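Local coordinates for quinonprotein alcohol dehydrogenase-like protein (Bacteroides thetaiotaomicron VPI-5482, PDB 4R5O), which is of unknown function but binds calcium and joins an immunoglobulin-like beta-sandwich domain to a seven-bladed beta-propeller of the YVTN repeat family, at residues Leu224-Val236 and Asn239-Val253. Sequence-based numbering, arbitrary orientation.
Sequences LCFYNSIIYNGKV and NDTYKDESKVKYYDV. With CA (calcium ion), chain K.
K235 NZ forms a salt bridge with D252 OD1 at 3.0 Å, on the anti side, 21° out of the carboxylate plane. The same OD1 binds a calcium ion at 2.5 Å, along with four waters. D252 OD2 caps the following helix at E255 N. A methionine at K235 would keep some packing on Y250 but would probably leave D252 OD1 without a charged partner besides the calcium ion. At the other end, N228 ND2 donates to N239 OD1 at 2.9 Å. The two amides lie side by side, nearly coplanar. I278 N and T328 also bond this pair. Backbone bonds join V236 and Y251 in both directions, and V253 N reaches G234 O at 2.9 Å. The K235 chain is bent at chi2 (-63°), which lays its CD beside Y250 CD1 at 3.7 Å. F226 CZ meets Y251 CE1 at 3.4 Å, the rings slid apart. Y227 turns its ring edge to the D240-T241 peptide, while its OH bonds H324. V253 CG2 packs on V236 CG2 at 3.7 Å. Y227 and N228 both face N239, a classic beta bulge. The whole is an antiparallel beta meander, as in a propeller blade, with calcium bound at the end of strand 246-252.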
loop_
_atom_site.group_PDB
_atom_site.type_symbol
_atom_site.label_atom_id
_atom_site.label_comp_id
_atom_site.label_asym_id
_atom_site.label_seq_id
_atom_site.Cartn_x
_atom_site.Cartn_y
_atom_site.Cartn_z
ATOM N N LEU A 224 -20.327 -10.895 -7.802
ATOM C CA LEU A 224 -19.384 -11.957 -7.397
ATOM C C LEU A 224 -18.019 -11.309 -7.178
ATOM O O LEU A 224 -17.421 -10.788 -8.113
ATOM C CB LEU A 224 -19.304 -13.144 -8.390
ATOM C CG LEU A 224 -18.171 -14.189 -8.158
ATOM C CD1 LEU A 224 -18.295 -14.857 -6.823
ATOM C CD2 LEU A 224 -18.144 -15.219 -9.248
ATOM N N CYS A 225 -17.549 -11.346 -5.943
ATOM C CA CYS A 225 -16.326 -10.716 -5.515
ATOM C C CYS A 225 -15.538 -11.626 -4.572
ATOM O O CYS A 225 -16.111 -12.184 -3.637
ATOM C CB CYS A 225 -16.653 -9.383 -4.833
ATOM S SG CYS A 225 -15.194 -8.404 -4.406
ATOM N N PHE A 226 -14.207 -11.720 -4.774
ATOM C CA PHE A 226 -13.376 -12.429 -3.807
ATOM C C PHE A 226 -12.881 -11.369 -2.847
ATOM O O PHE A 226 -11.869 -10.717 -3.128
ATOM C CB PHE A 226 -12.219 -13.266 -4.426
ATOM C CG PHE A 226 -12.451 -14.270 -5.535
ATOM C CD1 PHE A 226 -13.741 -14.674 -5.880
ATOM C CD2 PHE A 226 -11.374 -14.844 -6.211
ATOM C CE1 PHE A 226 -13.956 -15.579 -6.931
ATOM C CE2 PHE A 226 -11.586 -15.796 -7.223
ATOM C CZ PHE A 226 -12.876 -16.130 -7.598
ATOM N N TYR A 227 -13.614 -11.135 -1.747
ATOM C CA TYR A 227 -13.237 -10.122 -0.741
ATOM C C TYR A 227 -11.890 -10.473 -0.193
ATOM O O TYR A 227 -11.093 -9.585 0.054
ATOM C CB TYR A 227 -14.292 -10.001 0.372
ATOM C CG TYR A 227 -15.626 -9.540 -0.176
ATOM C CD1 TYR A 227 -15.803 -8.233 -0.626
ATOM C CD2 TYR A 227 -16.693 -10.425 -0.303
ATOM C CE1 TYR A 227 -17.013 -7.814 -1.172
ATOM C CE2 TYR A 227 -17.909 -10.012 -0.840
ATOM C CZ TYR A 227 -18.066 -8.702 -1.261
ATOM O OH TYR A 227 -19.248 -8.279 -1.804
ATOM N N ASN A 228 -11.604 -11.781 -0.099
ATOM C CA ASN A 228 -10.335 -12.366 0.318
ATOM C C ASN A 228 -10.113 -13.626 -0.432
ATOM O O ASN A 228 -11.071 -14.350 -0.707
ATOM C CB ASN A 228 -10.287 -12.627 1.828
ATOM C CG ASN A 228 -10.503 -11.412 2.656
ATOM O OD1 ASN A 228 -9.602 -10.603 2.861
ATOM N ND2 ASN A 228 -11.746 -11.211 3.032
ATOM N N SER A 229 -8.860 -13.889 -0.775
ATOM C CA SER A 229 -8.440 -15.073 -1.524
ATOM C C SER A 229 -6.983 -15.405 -1.200
ATOM O O SER A 229 -6.314 -14.625 -0.517
ATOM C CB SER A 229 -8.637 -14.869 -3.025
ATOM O OG SER A 229 -7.973 -13.710 -3.492
ATOM N N ILE A 230 -6.518 -16.590 -1.638
ATOM C CA ILE A 230 -5.159 -17.088 -1.439
ATOM C C ILE A 230 -4.898 -18.173 -2.461
ATOM O O ILE A 230 -5.846 -18.816 -2.928
ATOM C CB ILE A 230 -4.929 -17.596 0.020
ATOM C CG1 ILE A 230 -3.419 -17.626 0.394
ATOM C CG2 ILE A 230 -5.656 -18.930 0.304
ATOM C CD1 ILE A 230 -3.054 -17.877 1.822
ATOM N N ILE A 231 -3.616 -18.368 -2.829
ATOM C CA ILE A 231 -3.209 -19.462 -3.695
ATOM C C ILE A 231 -2.749 -20.577 -2.771
ATOM O O ILE A 231 -1.937 -20.333 -1.871
ATOM C CB ILE A 231 -2.151 -19.088 -4.772
ATOM C CG1 ILE A 231 -2.518 -17.825 -5.566
ATOM C CG2 ILE A 231 -1.830 -20.272 -5.688
ATOM C CD1 ILE A 231 -3.821 -17.791 -6.275
ATOM N N TYR A 232 -3.280 -21.785 -2.976
ATOM C CA TYR A 232 -2.931 -22.929 -2.154
ATOM C C TYR A 232 -3.091 -24.187 -2.950
ATOM O O TYR A 232 -4.195 -24.465 -3.439
ATOM C CB TYR A 232 -3.817 -22.954 -0.897
ATOM C CG TYR A 232 -3.485 -24.013 0.129
ATOM C CD1 TYR A 232 -2.188 -24.149 0.623
ATOM C CD2 TYR A 232 -4.495 -24.751 0.744
ATOM C CE1 TYR A 232 -1.881 -25.070 1.616
ATOM C CE2 TYR A 232 -4.208 -25.651 1.770
ATOM C CZ TYR A 232 -2.896 -25.794 2.217
ATOM O OH TYR A 232 -2.574 -26.626 3.272
ATOM N N ASN A 233 -1.977 -24.948 -3.095
ATOM C CA ASN A 233 -1.912 -26.226 -3.808
ATOM C C ASN A 233 -2.634 -26.178 -5.158
ATOM O O ASN A 233 -3.544 -26.990 -5.407
ATOM C CB ASN A 233 -2.496 -27.363 -2.969
ATOM C CG ASN A 233 -1.468 -28.052 -2.131
ATOM O OD1 ASN A 233 -1.008 -27.534 -1.098
ATOM N ND2 ASN A 233 -1.054 -29.223 -2.603
ATOM N N GLY A 234 -2.215 -25.231 -6.000
ATOM C CA GLY A 234 -2.737 -25.066 -7.347
ATOM C C GLY A 234 -4.152 -24.546 -7.446
ATOM O O GLY A 234 -4.707 -24.503 -8.552
ATOM N N LYS A 235 -4.728 -24.101 -6.304
ATOM C CA LYS A 235 -6.094 -23.583 -6.246
ATOM C C LYS A 235 -6.159 -22.161 -5.720
ATOM O O LYS A 235 -5.291 -21.733 -4.967
ATOM C CB LYS A 235 -7.002 -24.465 -5.346
ATOM C CG LYS A 235 -7.060 -25.969 -5.673
ATOM C CD LYS A 235 -7.624 -26.283 -7.040
ATOM C CE LYS A 235 -7.563 -27.771 -7.306
ATOM N NZ LYS A 235 -8.193 -28.135 -8.608
ATOM N N VAL A 236 -7.233 -21.455 -6.080
ATOM C CA VAL A 236 -7.579 -20.147 -5.541
ATOM C C VAL A 236 -8.708 -20.338 -4.532
ATOM O O VAL A 236 -9.820 -20.678 -4.930
ATOM C CB VAL A 236 -7.964 -19.108 -6.625
ATOM C CG1 VAL A 236 -8.327 -17.763 -5.987
ATOM C CG2 VAL A 236 -6.861 -18.943 -7.663
ATOM N N ASN A 239 -13.237 -16.129 -0.293
ATOM C CA ASN A 239 -14.232 -15.581 0.611
ATOM C C ASN A 239 -15.026 -14.587 -0.200
ATOM O O ASN A 239 -14.459 -13.569 -0.603
ATOM C CB ASN A 239 -13.582 -14.965 1.852
ATOM C CG ASN A 239 -14.490 -14.055 2.640
ATOM O OD1 ASN A 239 -14.140 -12.918 2.904
ATOM N ND2 ASN A 239 -15.716 -14.478 2.918
ATOM N N ASP A 240 -16.288 -14.912 -0.531
ATOM C CA ASP A 240 -17.101 -14.099 -1.415
ATOM C C ASP A 240 -18.335 -13.542 -0.706
ATOM O O ASP A 240 -19.295 -13.169 -1.379
ATOM C CB ASP A 240 -17.528 -14.941 -2.638
ATOM C CG ASP A 240 -18.214 -16.282 -2.374
ATOM O OD1 ASP A 240 -18.858 -16.428 -1.314
ATOM O OD2 ASP A 240 -18.161 -17.159 -3.263
ATOM N N THR A 241 -18.289 -13.423 0.631
ATOM C CA THR A 241 -19.429 -12.922 1.379
ATOM C C THR A 241 -19.008 -11.905 2.458
ATOM O O THR A 241 -17.915 -12.011 3.018
ATOM C CB THR A 241 -20.166 -14.086 2.008
ATOM O OG1 THR A 241 -21.371 -13.593 2.554
ATOM C CG2 THR A 241 -19.347 -14.823 3.067
ATOM N N TYR A 242 -19.894 -10.933 2.741
ATOM C CA TYR A 242 -19.676 -9.930 3.780
ATOM C C TYR A 242 -20.847 -9.918 4.768
ATOM O O TYR A 242 -20.832 -9.115 5.704
ATOM C CB TYR A 242 -19.480 -8.514 3.177
ATOM C CG TYR A 242 -20.680 -7.960 2.438
ATOM C CD1 TYR A 242 -21.672 -7.245 3.108
ATOM C CD2 TYR A 242 -20.820 -8.134 1.065
ATOM C CE1 TYR A 242 -22.797 -6.761 2.438
ATOM C CE2 TYR A 242 -21.928 -7.636 0.381
ATOM C CZ TYR A 242 -22.915 -6.951 1.070
ATOM O OH TYR A 242 -23.997 -6.471 0.373
ATOM N N LYS A 243 -21.874 -10.775 4.528
ATOM C CA LYS A 243 -23.153 -10.793 5.238
ATOM C C LYS A 243 -23.896 -12.137 5.064
ATOM O O LYS A 243 -24.176 -12.811 6.048
ATOM C CB LYS A 243 -24.001 -9.638 4.653
ATOM C CG LYS A 243 -25.447 -9.491 5.125
ATOM C CD LYS A 243 -26.206 -8.437 4.271
ATOM C CE LYS A 243 -26.403 -8.830 2.818
ATOM N NZ LYS A 243 -26.993 -7.726 2.019
ATOM N N ASP A 244 -24.225 -12.509 3.814
ATOM C CA ASP A 244 -24.995 -13.706 3.472
ATOM C C ASP A 244 -24.218 -14.983 3.725
ATOM O O ASP A 244 -23.002 -15.016 3.588
ATOM C CB ASP A 244 -25.431 -13.670 1.990
ATOM C CG ASP A 244 -26.332 -12.493 1.616
ATOM O OD1 ASP A 244 -27.177 -12.085 2.462
ATOM O OD2 ASP A 244 -26.242 -12.020 0.453
ATOM N N GLU A 245 -24.944 -16.054 4.073
ATOM C CA GLU A 245 -24.393 -17.378 4.327
ATOM C C GLU A 245 -23.838 -17.909 3.010
ATOM O O GLU A 245 -24.534 -17.935 1.987
ATOM C CB GLU A 245 -25.465 -18.297 4.945
ATOM C CG GLU A 245 -24.998 -19.714 5.246
ATOM C CD GLU A 245 -26.019 -20.644 5.887
ATOM O OE1 GLU A 245 -26.878 -20.157 6.661
ATOM O OE2 GLU A 245 -25.905 -21.877 5.684
ATOM N N SER A 246 -22.551 -18.241 3.023
ATOM C CA SER A 246 -21.837 -18.726 1.845
ATOM C C SER A 246 -20.742 -19.667 2.277
ATOM O O SER A 246 -20.277 -19.572 3.408
ATOM C CB SER A 246 -21.267 -17.545 1.050
ATOM O OG SER A 246 -20.610 -17.962 -0.130
ATOM N N LYS A 247 -20.337 -20.573 1.396
ATOM C CA LYS A 247 -19.239 -21.484 1.676
ATOM C C LYS A 247 -17.982 -21.027 0.988
ATOM O O LYS A 247 -18.086 -20.405 -0.076
ATOM C CB LYS A 247 -19.574 -22.911 1.236
ATOM C CG LYS A 247 -20.518 -23.621 2.165
ATOM C CD LYS A 247 -20.847 -24.969 1.628
ATOM C CE LYS A 247 -21.770 -25.741 2.530
ATOM N NZ LYS A 247 -23.025 -25.000 2.854
ATOM N N VAL A 248 -16.789 -21.352 1.563
ATOM C CA VAL A 248 -15.506 -21.087 0.907
ATOM C C VAL A 248 -15.552 -21.834 -0.413
ATOM O O VAL A 248 -15.995 -22.984 -0.450
ATOM C CB VAL A 248 -14.254 -21.450 1.773
ATOM C CG1 VAL A 248 -12.970 -21.460 0.950
ATOM C CG2 VAL A 248 -14.105 -20.516 2.957
ATOM N N LYS A 249 -15.163 -21.164 -1.495
ATOM C CA LYS A 249 -15.138 -21.770 -2.824
ATOM C C LYS A 249 -13.749 -21.715 -3.391
ATOM O O LYS A 249 -13.006 -20.782 -3.104
ATOM C CB LYS A 249 -16.122 -21.064 -3.743
ATOM C CG LYS A 249 -17.555 -21.244 -3.256
ATOM C CD LYS A 249 -18.556 -20.501 -4.088
ATOM C CE LYS A 249 -19.851 -20.381 -3.350
ATOM N NZ LYS A 249 -19.709 -19.449 -2.203
ATOM N N TYR A 250 -13.355 -22.733 -4.145
ATOM C CA TYR A 250 -12.040 -22.674 -4.763
ATOM C C TYR A 250 -12.174 -22.972 -6.271
ATOM O O TYR A 250 -13.136 -23.601 -6.724
ATOM C CB TYR A 250 -10.997 -23.588 -4.090
ATOM C CG TYR A 250 -11.257 -25.074 -4.149
ATOM C CD1 TYR A 250 -10.805 -25.838 -5.222
ATOM C CD2 TYR A 250 -11.835 -25.740 -3.077
ATOM C CE1 TYR A 250 -10.983 -27.217 -5.256
ATOM C CE2 TYR A 250 -12.021 -27.119 -3.097
ATOM C CZ TYR A 250 -11.581 -27.857 -4.184
ATOM O OH TYR A 250 -11.778 -29.222 -4.228
ATOM N N TYR A 251 -11.221 -22.425 -7.025
ATOM C CA TYR A 251 -11.057 -22.511 -8.473
ATOM C C TYR A 251 -9.668 -23.073 -8.761
ATOM O O TYR A 251 -8.805 -23.049 -7.884
ATOM C CB TYR A 251 -11.269 -21.110 -9.114
ATOM C CG TYR A 251 -12.606 -20.465 -8.795
ATOM C CD1 TYR A 251 -12.829 -19.850 -7.565
ATOM C CD2 TYR A 251 -13.626 -20.409 -9.748
ATOM C CE1 TYR A 251 -14.069 -19.298 -7.245
ATOM C CE2 TYR A 251 -14.856 -19.808 -9.459
ATOM C CZ TYR A 251 -15.070 -19.252 -8.203
ATOM O OH TYR A 251 -16.275 -18.667 -7.871
ATOM N N ASP A 252 -9.452 -23.598 -9.959
ATOM C CA ASP A 252 -8.149 -24.137 -10.333
ATOM C C ASP A 252 -7.331 -23.021 -10.977
ATOM O O ASP A 252 -7.839 -22.364 -11.888
ATOM C CB ASP A 252 -8.328 -25.342 -11.268
ATOM C CG ASP A 252 -7.049 -26.040 -11.616
ATOM O OD1 ASP A 252 -6.555 -26.821 -10.775
ATOM O OD2 ASP A 252 -6.555 -25.841 -12.748
ATOM N N VAL A 253 -6.086 -22.790 -10.497
ATOM C CA VAL A 253 -5.209 -21.721 -10.999
ATOM C C VAL A 253 -4.965 -21.921 -12.511
ATOM O O VAL A 253 -5.116 -20.971 -13.266
ATOM C CB VAL A 253 -3.873 -21.656 -10.196
ATOM C CG1 VAL A 253 -2.812 -20.791 -10.877
ATOM C CG2 VAL A 253 -4.118 -21.172 -8.764
HETATM CA CA CA K . -4.345 -27.978 -10.701
HETATM O O HOH W 1 -4.089 -28.705 -7.954
HETATM O O HOH W 2 -2.454 -25.934 -10.777
HETATM O O HOH W 3 -4.640 -27.676 -12.962
HETATM O O HOH W 4 -6.144 -29.574 -11.595
#